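Lovastatin nonaketide synthase, polyketide synthase component (Aspergillus terreus, PDB 7CPX) builds, together with its partner lovC, the nonaketide backbone of lovastatin, dihydromonacolin L, from malonyl-CoA by repeated condensation, methylation, reduction and dehydration on a carrier-bound chain. Local coordinates at residues 41-46 and 66-71; 52-57 and 944-949; 71-76 and 244-249; 134-139 and 210-215. The protein carries 2 engineered substitutions. All coordinates share one frame; numbering follows the deposited sequence.

Contact 1: 41-46 and 66-71; sequences QSRIPK and NAPYAY
Pro68 of segment 66-71 meets Arg43 and Ile44 of segment 41-46 where a two-stranded antiparallel ribbon of the ketosynthase begins. Its carbonyl O accepts from Ile44 N at 3.2 Å, and its ring CB lies over the centre of one face of the Arg43 guanidinium, 3.4 Å above the plane. Arg43 starts out away from this segment; with CG anti to the backbone N (chi1 -158°) and a bend at chi2, its end returns to Pro68. The guanidinium stands almost upright to the next ring, Tyr69, with planes 85° apart. Its NH2 forms a salt bridge with Asp52, and Tyr55 adds a cation-pi contact. Gln41 NE2 comes within 3.1 Å of Tyr69 CB while donating its hydrogen bond to Gly230 O. Ala70 pairs with Ser42: Ser42 N reaches Ala70 O at 3.0 Å, and Ala70 N returns a bond to Ser42 O at 3.1 Å. Ala70 CB also packs against Ile44 CD1. Tyr71 offers its ring face to Gln41 CB, a CH-pi contact 3.5 Å from the centroid and 8° off the normal. Phe217 of helix 214-222 packs against Ile44 and Ala70, while Tyr71 continues by backbone bonds to the segment leading into strand 247-255.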
loop_
_atom_site.group_PDB
_atom_site.type_symbol
_atom_site.label_atom_id
_atom_site.label_comp_id
_atom_site.label_asym_id
_atom_site.label_seq_id
_atom_site.Cartn_x
_atom_site.Cartn_y
_atom_site.Cartn_z
ATOM N N GLN A 41 25.203 -25.128 -12.348
ATOM C CA GLN A 41 24.348 -23.951 -12.306
ATOM C C GLN A 41 22.884 -24.346 -12.448
ATOM O O GLN A 41 22.535 -25.293 -13.157
ATOM C CB GLN A 41 24.733 -22.972 -13.412
ATOM C CG GLN A 41 24.340 -23.422 -14.806
ATOM C CD GLN A 41 23.001 -22.865 -15.240
ATOM O OE1 GLN A 41 21.998 -23.577 -15.274
ATOM N NE2 GLN A 41 22.978 -21.582 -15.578
ATOM N N SER A 42 22.023 -23.602 -11.760
ATOM C CA SER A 42 20.597 -23.879 -11.764
ATOM C C SER A 42 19.840 -22.583 -11.526
ATOM O O SER A 42 20.408 -21.577 -11.091
ATOM C CB SER A 42 20.225 -24.914 -10.698
ATOM O OG SER A 42 20.572 -24.456 -9.403
ATOM N N ARG A 43 18.545 -22.621 -11.819
ATOM C CA ARG A 43 17.689 -21.473 -11.563
ATOM C C ARG A 43 17.731 -21.120 -10.084
ATOM O O ARG A 43 17.770 -22.000 -9.219
ATOM C CB ARG A 43 16.255 -21.780 -11.992
ATOM C CG ARG A 43 15.397 -20.555 -12.266
ATOM C CD ARG A 43 15.579 -20.058 -13.691
ATOM N NE ARG A 43 14.594 -19.045 -14.046
ATOM C CZ ARG A 43 14.438 -18.546 -15.265
ATOM N NH1 ARG A 43 15.188 -18.950 -16.279
ATOM N NH2 ARG A 43 13.507 -17.621 -15.474
ATOM N N ILE A 44 17.738 -19.824 -9.792
ATOM C CA ILE A 44 17.784 -19.351 -8.412
ATOM C C ILE A 44 16.636 -20.002 -7.648
ATOM O O ILE A 44 15.467 -19.702 -7.930
ATOM C CB ILE A 44 17.695 -17.820 -8.328
ATOM C CG1 ILE A 44 18.717 -17.155 -9.255
ATOM C CG2 ILE A 44 17.920 -17.370 -6.900
ATOM C CD1 ILE A 44 20.137 -17.598 -9.029
ATOM N N PRO A 45 16.905 -20.885 -6.687
ATOM C CA PRO A 45 15.802 -21.551 -5.986
ATOM C C PRO A 45 14.893 -20.546 -5.298
ATOM O O PRO A 45 15.345 -19.533 -4.761
ATOM C CB PRO A 45 16.516 -22.453 -4.972
ATOM C CG PRO A 45 17.887 -22.634 -5.511
ATOM C CD PRO A 45 18.217 -21.359 -6.214
ATOM N N LYS A 46 13.591 -20.841 -5.317
ATOM C CA LYS A 46 12.633 -19.971 -4.649
ATOM C C LYS A 46 12.906 -19.899 -3.154
ATOM O O LYS A 46 12.515 -18.930 -2.496
ATOM C CB LYS A 46 11.210 -20.464 -4.908
ATOM C CG LYS A 46 10.863 -20.596 -6.383
ATOM C CD LYS A 46 9.509 -21.256 -6.577
ATOM C CE LYS A 46 9.239 -21.544 -8.045
ATOM N NZ LYS A 46 7.952 -22.266 -8.249
ATOM N N ASN A 66 18.702 -9.950 -15.739
ATOM C CA ASN A 66 18.677 -10.823 -16.905
ATOM C C ASN A 66 19.370 -12.154 -16.657
ATOM O O ASN A 66 19.398 -12.997 -17.559
ATOM C CB ASN A 66 19.323 -10.125 -18.104
ATOM C CG ASN A 66 20.761 -9.728 -17.842
ATOM O OD1 ASN A 66 21.192 -9.636 -16.694
ATOM N ND2 ASN A 66 21.510 -9.483 -18.911
ATOM N N ALA A 67 19.922 -12.365 -15.461
ATOM C CA ALA A 67 20.631 -13.593 -15.111
ATOM C C ALA A 67 19.815 -14.360 -14.080
ATOM O O ALA A 67 20.054 -14.231 -12.870
ATOM C CB ALA A 67 22.028 -13.277 -14.572
ATOM N N PRO A 68 18.840 -15.168 -14.498
ATOM C CA PRO A 68 18.047 -15.946 -13.541
ATOM C C PRO A 68 18.699 -17.241 -13.084
ATOM O O PRO A 68 18.027 -18.056 -12.448
ATOM C CB PRO A 68 16.768 -16.237 -14.336
ATOM C CG PRO A 68 17.241 -16.353 -15.736
ATOM C CD PRO A 68 18.367 -15.358 -15.880
ATOM N N TYR A 69 19.975 -17.449 -13.391
ATOM C CA TYR A 69 20.693 -18.652 -13.007
ATOM C C TYR A 69 21.890 -18.283 -12.145
ATOM O O TYR A 69 22.347 -17.137 -12.131
ATOM C CB TYR A 69 21.175 -19.437 -14.231
ATOM C CG TYR A 69 20.106 -19.701 -15.264
ATOM C CD1 TYR A 69 19.240 -20.777 -15.134
ATOM C CD2 TYR A 69 19.970 -18.882 -16.372
ATOM C CE1 TYR A 69 18.265 -21.025 -16.077
ATOM C CE2 TYR A 69 18.998 -19.122 -17.321
ATOM C CZ TYR A 69 18.147 -20.194 -17.170
ATOM O OH TYR A 69 17.175 -20.436 -18.114
ATOM N N ALA A 70 22.394 -19.276 -11.423
ATOM C CA ALA A 70 23.578 -19.096 -10.599
ATOM C C ALA A 70 24.049 -20.461 -10.131
ATOM O O ALA A 70 23.275 -21.420 -10.073
ATOM C CB ALA A 70 23.302 -18.187 -9.401
ATOM N N TYR A 71 25.336 -20.533 -9.800
ATOM C CA TYR A 71 25.927 -21.740 -9.230
ATOM C C TYR A 71 25.668 -21.702 -7.727
ATOM O O TYR A 71 26.518 -21.330 -6.914
ATOM C CB TYR A 71 27.410 -21.819 -9.565
ATOM C CG TYR A 71 27.703 -21.942 -11.046
ATOM C CD1 TYR A 71 27.478 -20.883 -11.910
ATOM C CD2 TYR A 71 28.214 -23.117 -11.578
ATOM C CE1 TYR A 71 27.748 -20.989 -13.259
ATOM C CE2 TYR A 71 28.488 -23.232 -12.925
ATOM C CZ TYR A 71 28.255 -22.166 -13.762
ATOM O OH TYR A 71 28.525 -22.280 -15.106
#

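Contact 2: 52-57 and 944-949; sequences DTFYHP and RHHLRG
Thr53 and Gly949 bring the two backbones nearest, their CA atoms 6.7 Å apart, where the end of a 3-10 turn faces the C-terminal end of helix 941-947. Arg948 N still bonds to Arg944 O as the helix finishes, and Arg948 is the first residue to leave helical angles. Gly949 follows with a positive phi of 109°, a region glycine enters readily. As the helix ends, the carbonyls of His946 and Leu947 face segment 52-57.

Phe54 meets them with its rim: CZ lies 3.2 Å from His946 O, and Leu947 O also sits near the plane of the ring. The same end of the ring points at the face of the His946 imidazole in an offset edge-to-face pair, centroids 5.2 Å apart and planes at 83°. The first side-chain bond of His946 does not point at segment 52-57, but with CG anti to the backbone N (chi1 162°) the end of the side chain comes nearer, and CE1 lies 3.3 Å from Phe54 CZ. Thr53 adds its methyl CG2, turned to Gly949 O.

This buried contact joins the ketosynthase to a helix almost nine hundred residues further along. Pro214 of helix 214-222 packs on Phe54, His946 and Leu947, Lys958 of strand 958-959 touches Phe54, and Leu144 of the second subunit packs on both aromatic rings.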
loop_
_atom_site.group_PDB
_atom_site.type_symbol
_atom_site.label_atom_id
_atom_site.label_comp_id
_atom_site.label_asym_id
_atom_site.label_seq_id
_atom_site.Cartn_x
_atom_site.Cartn_y
_atom_site.Cartn_z
ATOM N N ASP A 52 12.489 -15.371 -10.849
ATOM C CA ASP A 52 11.449 -15.146 -11.845
ATOM C C ASP A 52 10.607 -13.929 -11.491
ATOM O O ASP A 52 10.078 -13.258 -12.384
ATOM C CB ASP A 52 10.566 -16.386 -11.974
ATOM C CG ASP A 52 11.346 -17.615 -12.394
ATOM O OD1 ASP A 52 12.136 -18.128 -11.575
ATOM O OD2 ASP A 52 11.168 -18.070 -13.544
ATOM N N THR A 53 10.473 -13.629 -10.198
ATOM C CA THR A 53 9.830 -12.391 -9.782
ATOM C C THR A 53 10.683 -11.169 -10.088
ATOM O O THR A 53 10.185 -10.043 -9.981
ATOM C CB THR A 53 9.512 -12.431 -8.287
ATOM O OG1 THR A 53 10.715 -12.652 -7.543
ATOM C CG2 THR A 53 8.523 -13.539 -7.986
ATOM N N PHE A 54 11.949 -11.366 -10.462
ATOM C CA PHE A 54 12.841 -10.277 -10.823
ATOM C C PHE A 54 13.471 -10.459 -12.195
ATOM O O PHE A 54 14.219 -9.580 -12.635
ATOM C CB PHE A 54 13.958 -10.129 -9.778
ATOM C CG PHE A 54 13.464 -9.763 -8.410
ATOM C CD1 PHE A 54 12.853 -10.706 -7.607
ATOM C CD2 PHE A 54 13.614 -8.478 -7.927
ATOM C CE1 PHE A 54 12.394 -10.375 -6.351
ATOM C CE2 PHE A 54 13.156 -8.138 -6.671
ATOM C CZ PHE A 54 12.542 -9.089 -5.881
ATOM N N TYR A 55 13.202 -11.568 -12.877
ATOM C CA TYR A 55 13.827 -11.831 -14.164
ATOM C C TYR A 55 13.202 -10.981 -15.261
ATOM O O TYR A 55 11.993 -10.738 -15.271
ATOM C CB TYR A 55 13.705 -13.308 -14.530
ATOM C CG TYR A 55 14.079 -13.596 -15.964
ATOM C CD1 TYR A 55 15.401 -13.559 -16.377
ATOM C CD2 TYR A 55 13.109 -13.898 -16.909
ATOM C CE1 TYR A 55 15.749 -13.816 -17.686
ATOM C CE2 TYR A 55 13.448 -14.159 -18.221
ATOM C CZ TYR A 55 14.770 -14.116 -18.604
ATOM O OH TYR A 55 15.117 -14.375 -19.911
ATOM N N HIS A 56 14.045 -10.532 -16.193
ATOM C CA HIS A 56 13.590 -9.844 -17.388
ATOM C C HIS A 56 14.668 -10.004 -18.443
ATOM O O HIS A 56 15.854 -9.865 -18.114
ATOM C CB HIS A 56 13.319 -8.360 -17.122
ATOM C CG HIS A 56 12.661 -7.657 -18.266
ATOM N ND1 HIS A 56 13.370 -6.948 -19.211
ATOM C CD2 HIS A 56 11.358 -7.561 -18.624
ATOM C CE1 HIS A 56 12.534 -6.444 -20.101
ATOM N NE2 HIS A 56 11.306 -6.800 -19.766
ATOM N N PRO A 57 14.317 -10.296 -19.700
ATOM C CA PRO A 57 15.369 -10.503 -20.709
ATOM C C PRO A 57 16.324 -9.329 -20.831
ATOM O O PRO A 57 17.527 -9.532 -21.034
ATOM C CB PRO A 57 14.571 -10.727 -22.000
ATOM C CG PRO A 57 13.246 -11.220 -21.547
ATOM C CD PRO A 57 12.971 -10.521 -20.254
ATOM N N ARG A 944 9.766 -11.486 2.802
ATOM C CA ARG A 944 9.480 -12.759 2.152
ATOM C C ARG A 944 8.638 -12.556 0.899
ATOM O O ARG A 944 8.918 -13.147 -0.150
ATOM C CB ARG A 944 8.777 -13.695 3.133
ATOM C CG ARG A 944 8.381 -15.032 2.541
ATOM C CD ARG A 944 7.952 -16.003 3.625
ATOM N NE ARG A 944 6.973 -15.413 4.531
ATOM C CZ ARG A 944 5.680 -15.297 4.265
ATOM N NH1 ARG A 944 5.171 -15.706 3.114
ATOM N NH2 ARG A 944 4.875 -14.757 5.175
ATOM N N HIS A 945 7.604 -11.717 0.985
ATOM C CA HIS A 945 6.803 -11.400 -0.191
ATOM C C HIS A 945 7.617 -10.662 -1.242
ATOM O O HIS A 945 7.257 -10.682 -2.424
ATOM C CB HIS A 945 5.593 -10.563 0.216
ATOM C CG HIS A 945 4.541 -10.462 -0.842
ATOM N ND1 HIS A 945 4.700 -9.705 -1.982
ATOM C CD2 HIS A 945 3.309 -11.020 -0.931
ATOM C CE1 HIS A 945 3.616 -9.804 -2.729
ATOM N NE2 HIS A 945 2.756 -10.595 -2.114
ATOM N N HIS A 946 8.700 -10.003 -0.831
ATOM C CA HIS A 946 9.573 -9.308 -1.770
ATOM C C HIS A 946 10.468 -10.287 -2.521
ATOM O O HIS A 946 10.485 -10.302 -3.757
ATOM C CB HIS A 946 10.414 -8.278 -1.014
ATOM C CG HIS A 946 11.624 -7.816 -1.759
ATOM N ND1 HIS A 946 11.551 -7.212 -2.995
ATOM C CD2 HIS A 946 12.939 -7.863 -1.440
ATOM C CE1 HIS A 946 12.768 -6.909 -3.406
ATOM N NE2 HIS A 946 13.629 -7.294 -2.482
ATOM N N LEU A 947 11.217 -11.111 -1.789
ATOM C CA LEU A 947 12.082 -12.099 -2.425
ATOM C C LEU A 947 11.265 -13.082 -3.251
ATOM O O LEU A 947 11.613 -13.394 -4.396
ATOM C CB LEU A 947 12.891 -12.840 -1.363
ATOM C CG LEU A 947 13.743 -11.966 -0.445
ATOM C CD1 LEU A 947 14.442 -12.821 0.589
ATOM C CD2 LEU A 947 14.752 -11.168 -1.246
ATOM N N ARG A 948 10.174 -13.581 -2.683
ATOM C CA ARG A 948 9.153 -14.476 -3.197
ATOM C C ARG A 948 8.042 -13.635 -3.820
ATOM O O ARG A 948 8.206 -12.437 -4.067
ATOM C CB ARG A 948 8.623 -15.381 -2.086
ATOM C CG ARG A 948 9.667 -15.835 -1.070
ATOM C CD ARG A 948 10.697 -16.769 -1.670
ATOM N NE ARG A 948 12.014 -16.552 -1.083
ATOM C CZ ARG A 948 12.326 -16.814 0.178
ATOM N NH1 ARG A 948 11.435 -17.305 1.023
ATOM N NH2 ARG A 948 13.561 -16.569 0.605
ATOM N N GLY A 949 6.899 -14.255 -4.090
ATOM C CA GLY A 949 5.741 -13.530 -4.548
ATOM C C GLY A 949 5.415 -13.791 -6.002
ATOM O O GLY A 949 6.024 -14.637 -6.665
#

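Contact 3: 71-76 and 244-249; sequences YVLQDD and RGEAVC
Tyr71 and Gly245 pair through a single backbone bridge, with CA atoms 4.2 Å apart, and main-chain hydrogen bonds flank it. Tyr71 N donates to Arg244 O at 3.0 Å, in the plane of that carbonyl, and Tyr71 O receives Glu246 N at 2.7 Å from above its own plane.

The second kind of bond joins a backbone N-H to a side-chain carboxylate. Glu246 OE1 takes Leu73 N at 3.2 Å on its anti side, 25° out of the carboxylate plane. Its other oxygen, OE2, has a salt bridge to Arg48, which would be expected to favour the charged form of this buried acid, and a probable hydrogen bond from Ile211 N.

Van der Waals packing completes the set. With CG anti to the carbonyl carbon (chi1 -71°) and the chain extended beyond it, Glu246 lies beside Val72, both pointing the same way. Leu73 crosses the glutamate near its root, with CG 3.6 Å from Glu246 CB.

The pairing thus ties the chain following strand 69-70 to the entrance of strand 247-255 in the central sheet of the thiolase-type fold. Leu101 of helix 97-113 packs on Leu73, and Gly245 makes a backbone bond to His367, a predicted ketosynthase active-site residue.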
loop_
_atom_site.group_PDB
_atom_site.type_symbol
_atom_site.label_atom_id
_atom_site.label_comp_id
_atom_site.label_asym_id
_atom_site.label_seq_id
_atom_site.Cartn_x
_atom_site.Cartn_y
_atom_site.Cartn_z
ATOM N N TYR A 71 25.336 -20.533 -9.800
ATOM C CA TYR A 71 25.927 -21.740 -9.230
ATOM C C TYR A 71 25.668 -21.702 -7.727
ATOM O O TYR A 71 26.518 -21.330 -6.914
ATOM C CB TYR A 71 27.410 -21.819 -9.565
ATOM C CG TYR A 71 27.703 -21.942 -11.046
ATOM C CD1 TYR A 71 27.478 -20.883 -11.910
ATOM C CD2 TYR A 71 28.214 -23.117 -11.578
ATOM C CE1 TYR A 71 27.748 -20.989 -13.259
ATOM C CE2 TYR A 71 28.488 -23.232 -12.925
ATOM C CZ TYR A 71 28.255 -22.166 -13.762
ATOM O OH TYR A 71 28.525 -22.280 -15.106
ATOM N N VAL A 72 24.457 -22.089 -7.362
ATOM C CA VAL A 72 23.944 -21.944 -6.007
ATOM C C VAL A 72 24.290 -23.179 -5.191
ATOM O O VAL A 72 24.352 -24.300 -5.707
ATOM C CB VAL A 72 22.421 -21.698 -6.032
ATOM C CG1 VAL A 72 21.886 -21.490 -4.629
ATOM C CG2 VAL A 72 22.087 -20.502 -6.909
ATOM N N LEU A 73 24.519 -22.970 -3.896
ATOM C CA LEU A 73 24.734 -24.084 -2.985
ATOM C C LEU A 73 23.448 -24.880 -2.811
ATOM O O LEU A 73 22.352 -24.317 -2.740
ATOM C CB LEU A 73 25.218 -23.577 -1.627
ATOM C CG LEU A 73 26.524 -22.783 -1.627
ATOM C CD1 LEU A 73 26.854 -22.295 -0.230
ATOM C CD2 LEU A 73 27.658 -23.620 -2.172
ATOM N N GLN A 74 23.587 -26.202 -2.736
ATOM C CA GLN A 74 22.458 -27.097 -2.543
ATOM C C GLN A 74 22.181 -27.371 -1.070
ATOM O O GLN A 74 21.594 -28.408 -0.739
ATOM C CB GLN A 74 22.696 -28.412 -3.289
ATOM C CG GLN A 74 22.662 -28.284 -4.806
ATOM C CD GLN A 74 23.829 -27.489 -5.357
ATOM O OE1 GLN A 74 24.843 -27.304 -4.684
ATOM N NE2 GLN A 74 23.689 -27.009 -6.588
ATOM N N ASP A 75 22.591 -26.468 -0.184
ATOM C CA ASP A 75 22.405 -26.620 1.249
ATOM C C ASP A 75 21.548 -25.478 1.780
ATOM O O ASP A 75 21.561 -24.368 1.241
ATOM C CB ASP A 75 23.753 -26.642 1.982
ATOM C CG ASP A 75 23.607 -26.921 3.465
ATOM O OD1 ASP A 75 22.470 -27.167 3.919
ATOM O OD2 ASP A 75 24.633 -26.893 4.178
ATOM N N ASP A 76 20.797 -25.765 2.838
ATOM C CA ASP A 76 19.973 -24.755 3.496
ATOM C C ASP A 76 20.880 -23.872 4.340
ATOM O O ASP A 76 21.318 -24.262 5.424
ATOM C CB ASP A 76 18.897 -25.416 4.350
ATOM C CG ASP A 76 17.972 -24.409 5.005
ATOM O OD1 ASP A 76 18.105 -23.201 4.719
ATOM O OD2 ASP A 76 17.110 -24.826 5.807
ATOM N N ARG A 244 26.793 -15.498 -11.381
ATOM C CA ARG A 244 27.040 -15.457 -9.949
ATOM C C ARG A 244 27.038 -16.867 -9.376
ATOM O O ARG A 244 26.277 -17.733 -9.816
ATOM C CB ARG A 244 25.983 -14.606 -9.252
ATOM C CG ARG A 244 26.142 -13.112 -9.475
ATOM C CD ARG A 244 25.058 -12.325 -8.755
ATOM N NE ARG A 244 24.849 -12.817 -7.400
ATOM C CZ ARG A 244 25.696 -12.626 -6.399
ATOM N NH1 ARG A 244 26.819 -11.949 -6.566
ATOM N NH2 ARG A 244 25.414 -13.134 -5.203
ATOM N N GLY A 245 27.900 -17.097 -8.404
ATOM C CA GLY A 245 27.982 -18.389 -7.747
ATOM C C GLY A 245 28.058 -18.230 -6.246
ATOM O O GLY A 245 28.686 -17.303 -5.738
ATOM N N GLU A 246 27.402 -19.144 -5.539
ATOM C CA GLU A 246 27.448 -19.172 -4.085
ATOM C C GLU A 246 28.602 -20.056 -3.645
ATOM O O GLU A 246 28.627 -21.252 -3.954
ATOM C CB GLU A 246 26.139 -19.696 -3.502
ATOM C CG GLU A 246 24.973 -18.760 -3.632
ATOM C CD GLU A 246 23.842 -19.148 -2.707
ATOM O OE1 GLU A 246 23.769 -20.336 -2.327
ATOM O OE2 GLU A 246 23.035 -18.269 -2.337
ATOM N N ALA A 247 29.548 -19.477 -2.913
ATOM C CA ALA A 247 30.673 -20.247 -2.415
ATOM C C ALA A 247 31.209 -19.595 -1.153
ATOM O O ALA A 247 31.293 -18.366 -1.060
ATOM C CB ALA A 247 31.779 -20.366 -3.467
ATOM N N VAL A 248 31.562 -20.432 -0.185
ATOM C CA VAL A 248 32.226 -20.004 1.038
ATOM C C VAL A 248 33.459 -20.877 1.197
ATOM O O VAL A 248 33.345 -22.090 1.412
ATOM C CB VAL A 248 31.315 -20.110 2.265
ATOM C CG1 VAL A 248 32.041 -19.609 3.498
ATOM C CG2 VAL A 248 30.039 -19.323 2.035
ATOM N N CYS A 249 34.632 -20.268 1.102
ATOM C CA CYS A 249 35.896 -20.984 1.176
ATOM C C CYS A 249 36.686 -20.492 2.374
ATOM O O CYS A 249 36.595 -19.322 2.751
ATOM C CB CYS A 249 36.716 -20.791 -0.100
ATOM S SG CYS A 249 38.248 -21.747 -0.149
#

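Contact 4: 134-139 and 210-215; sequences HDYETV and LILGPM
Asp135 accepts two backbone N-H groups from the turn at Leu212 and Gly213 in the ketosynthase, a thiolase-type fold, between two loops that follow strands 126-131 and 203-209. With CG anti to the carbonyl carbon (chi1 -65°), the carboxylate is carried toward the turn, and the single oxygen OD2 takes both bonds. Leu212 N arrives at 2.8 Å on the anti lone pair, whereas Gly213 N, at 2.9 Å, comes from above the carboxylate plane. One buried carboxylate can thus organise a turn without regular secondary structure. The main-chain O of Asp135 is doubly used as well, receiving Thr138 N and Val139 N from opposite faces of its plane, which folds its own segment into a compact bend.

Tyr136 comes next, crossing Leu212 obliquely with CD1 3.7 Å from Leu212 CD1; its hydroxyl reaches out to Val938 N and Glu93 O. Thr138 then meets Met215 tip to tip at the start of helix 214-222. The methionine chain is bent at chi2 and chi3, and its CG, SD and CE all gather round the threonine methyl. Thr141 of the second subunit packs on this methionine too. Val139 ends the walk close to Gly213: its CG2 lies 3.7 Å from Gly213 CA and 3.4 Å from Leu212 O.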
loop_
_atom_site.group_PDB
_atom_site.type_symbol
_atom_site.label_atom_id
_atom_site.label_comp_id
_atom_site.label_asym_id
_atom_site.label_seq_id
_atom_site.Cartn_x
_atom_site.Cartn_y
_atom_site.Cartn_z
ATOM N N HIS A 134 27.015 -8.969 0.258
ATOM C CA HIS A 134 26.360 -9.025 1.556
ATOM C C HIS A 134 24.863 -8.815 1.377
ATOM O O HIS A 134 24.311 -7.792 1.792
ATOM C CB HIS A 134 26.941 -7.968 2.499
ATOM C CG HIS A 134 26.885 -6.573 1.953
ATOM N ND1 HIS A 134 25.698 -5.927 1.682
ATOM C CD2 HIS A 134 27.869 -5.703 1.626
ATOM C CE1 HIS A 134 25.953 -4.720 1.213
ATOM N NE2 HIS A 134 27.263 -4.558 1.168
ATOM N N ASP A 135 24.201 -9.786 0.740
ATOM C CA ASP A 135 22.753 -9.723 0.595
ATOM C C ASP A 135 22.082 -9.613 1.955
ATOM O O ASP A 135 21.175 -8.794 2.146
ATOM C CB ASP A 135 22.255 -10.952 -0.161
ATOM C CG ASP A 135 22.762 -11.001 -1.587
ATOM O OD1 ASP A 135 23.513 -10.085 -1.984
ATOM O OD2 ASP A 135 22.410 -11.955 -2.313
ATOM N N TYR A 136 22.510 -10.429 2.912
ATOM C CA TYR A 136 22.197 -10.147 4.303
ATOM C C TYR A 136 22.859 -8.833 4.695
ATOM O O TYR A 136 23.935 -8.483 4.202
ATOM C CB TYR A 136 22.670 -11.282 5.207
ATOM C CG TYR A 136 21.564 -11.955 5.990
ATOM C CD1 TYR A 136 20.642 -12.776 5.359
ATOM C CD2 TYR A 136 21.449 -11.782 7.360
ATOM C CE1 TYR A 136 19.640 -13.399 6.069
ATOM C CE2 TYR A 136 20.452 -12.402 8.078
ATOM C CZ TYR A 136 19.548 -13.209 7.428
ATOM O OH TYR A 136 18.547 -13.827 8.143
ATOM N N GLU A 137 22.215 -8.104 5.598
ATOM C CA GLU A 137 22.257 -6.695 5.957
ATOM C C GLU A 137 21.387 -5.892 5.001
ATOM O O GLU A 137 21.207 -4.693 5.212
ATOM C CB GLU A 137 23.684 -6.108 5.948
ATOM C CG GLU A 137 23.790 -4.677 6.453
ATOM C CD GLU A 137 25.226 -4.218 6.606
ATOM O OE1 GLU A 137 26.140 -4.997 6.261
ATOM O OE2 GLU A 137 25.442 -3.079 7.070
ATOM N N THR A 138 20.830 -6.513 3.965
ATOM C CA THR A 138 19.789 -5.915 3.141
ATOM C C THR A 138 18.504 -6.719 3.195
ATOM O O THR A 138 17.439 -6.162 3.482
ATOM C CB THR A 138 20.267 -5.790 1.688
ATOM O OG1 THR A 138 21.506 -5.072 1.648
ATOM C CG2 THR A 138 19.235 -5.057 0.861
ATOM N N VAL A 139 18.579 -8.026 2.939
ATOM C CA VAL A 139 17.403 -8.883 3.067
ATOM C C VAL A 139 16.876 -8.842 4.494
ATOM O O VAL A 139 15.685 -8.613 4.731
ATOM C CB VAL A 139 17.747 -10.320 2.638
ATOM C CG1 VAL A 139 16.658 -11.279 3.075
ATOM C CG2 VAL A 139 17.946 -10.379 1.140
ATOM N N LEU A 210 27.298 -15.169 -1.335
ATOM C CA LEU A 210 26.049 -15.901 -1.225
ATOM C C LEU A 210 24.945 -15.162 -1.961
ATOM O O LEU A 210 24.979 -13.937 -2.110
ATOM C CB LEU A 210 25.654 -16.105 0.238
ATOM C CG LEU A 210 26.600 -16.998 1.042
ATOM C CD1 LEU A 210 26.125 -17.096 2.469
ATOM C CD2 LEU A 210 26.703 -18.378 0.422
ATOM N N ILE A 211 23.962 -15.931 -2.417
ATOM C CA ILE A 211 22.831 -15.405 -3.165
ATOM C C ILE A 211 21.599 -15.481 -2.276
ATOM O O ILE A 211 20.891 -16.493 -2.257
ATOM C CB ILE A 211 22.633 -16.179 -4.480
ATOM C CG1 ILE A 211 23.749 -15.823 -5.461
ATOM C CG2 ILE A 211 21.277 -15.876 -5.073
ATOM C CD1 ILE A 211 23.975 -16.849 -6.530
ATOM N N LEU A 212 21.345 -14.407 -1.529
ATOM C CA LEU A 212 20.219 -14.342 -0.614
ATOM C C LEU A 212 19.179 -13.316 -1.024
ATOM O O LEU A 212 18.051 -13.371 -0.525
ATOM C CB LEU A 212 20.706 -14.012 0.804
ATOM C CG LEU A 212 21.951 -14.768 1.271
ATOM C CD1 LEU A 212 22.551 -14.109 2.497
ATOM C CD2 LEU A 212 21.612 -16.214 1.561
ATOM N N GLY A 213 19.528 -12.391 -1.911
ATOM C CA GLY A 213 18.607 -11.380 -2.360
ATOM C C GLY A 213 18.890 -10.945 -3.783
ATOM O O GLY A 213 19.969 -11.188 -4.333
ATOM N N PRO A 214 17.911 -10.293 -4.411
ATOM C CA PRO A 214 18.099 -9.844 -5.797
ATOM C C PRO A 214 18.957 -8.601 -5.922
ATOM O O PRO A 214 19.314 -8.229 -7.046
ATOM C CB PRO A 214 16.668 -9.576 -6.267
ATOM C CG PRO A 214 15.960 -9.165 -5.021
ATOM C CD PRO A 214 16.573 -9.954 -3.900
ATOM N N MET A 215 19.288 -7.943 -4.808
ATOM C CA MET A 215 20.046 -6.698 -4.848
ATOM C C MET A 215 21.254 -6.813 -5.768
ATOM O O MET A 215 21.410 -6.039 -6.719
ATOM C CB MET A 215 20.503 -6.311 -3.436
ATOM C CG MET A 215 19.491 -6.385 -2.299
ATOM S SD MET A 215 18.144 -5.191 -2.434
ATOM C CE MET A 215 19.037 -3.644 -2.311
#

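Overall arrangement
All four contacts are buried, yet their surroundings differ. Contacts 1 and 3 share Tyr71 and form one continuous backbone-bonded path from the ribbon to the central sheet, with no neighbouring chain touching either. Contacts 2 and 4 lie nearer the dimer partner, and both pack against the second subunit; Pro214 and Leu947 join them. Their chemistry follows position: a short antiparallel ladder dominates contact 1, backbone bonds plus a shared carboxylate contact 3, a carboxylate gripping a turn contact 4, and aromatic and carbonyl packing contact 2, whose segments lie farthest apart in sequence. Contact 4 also touches contact 1, where Ile211 packs on Ala70, and contacts 1 and 2 touch as well.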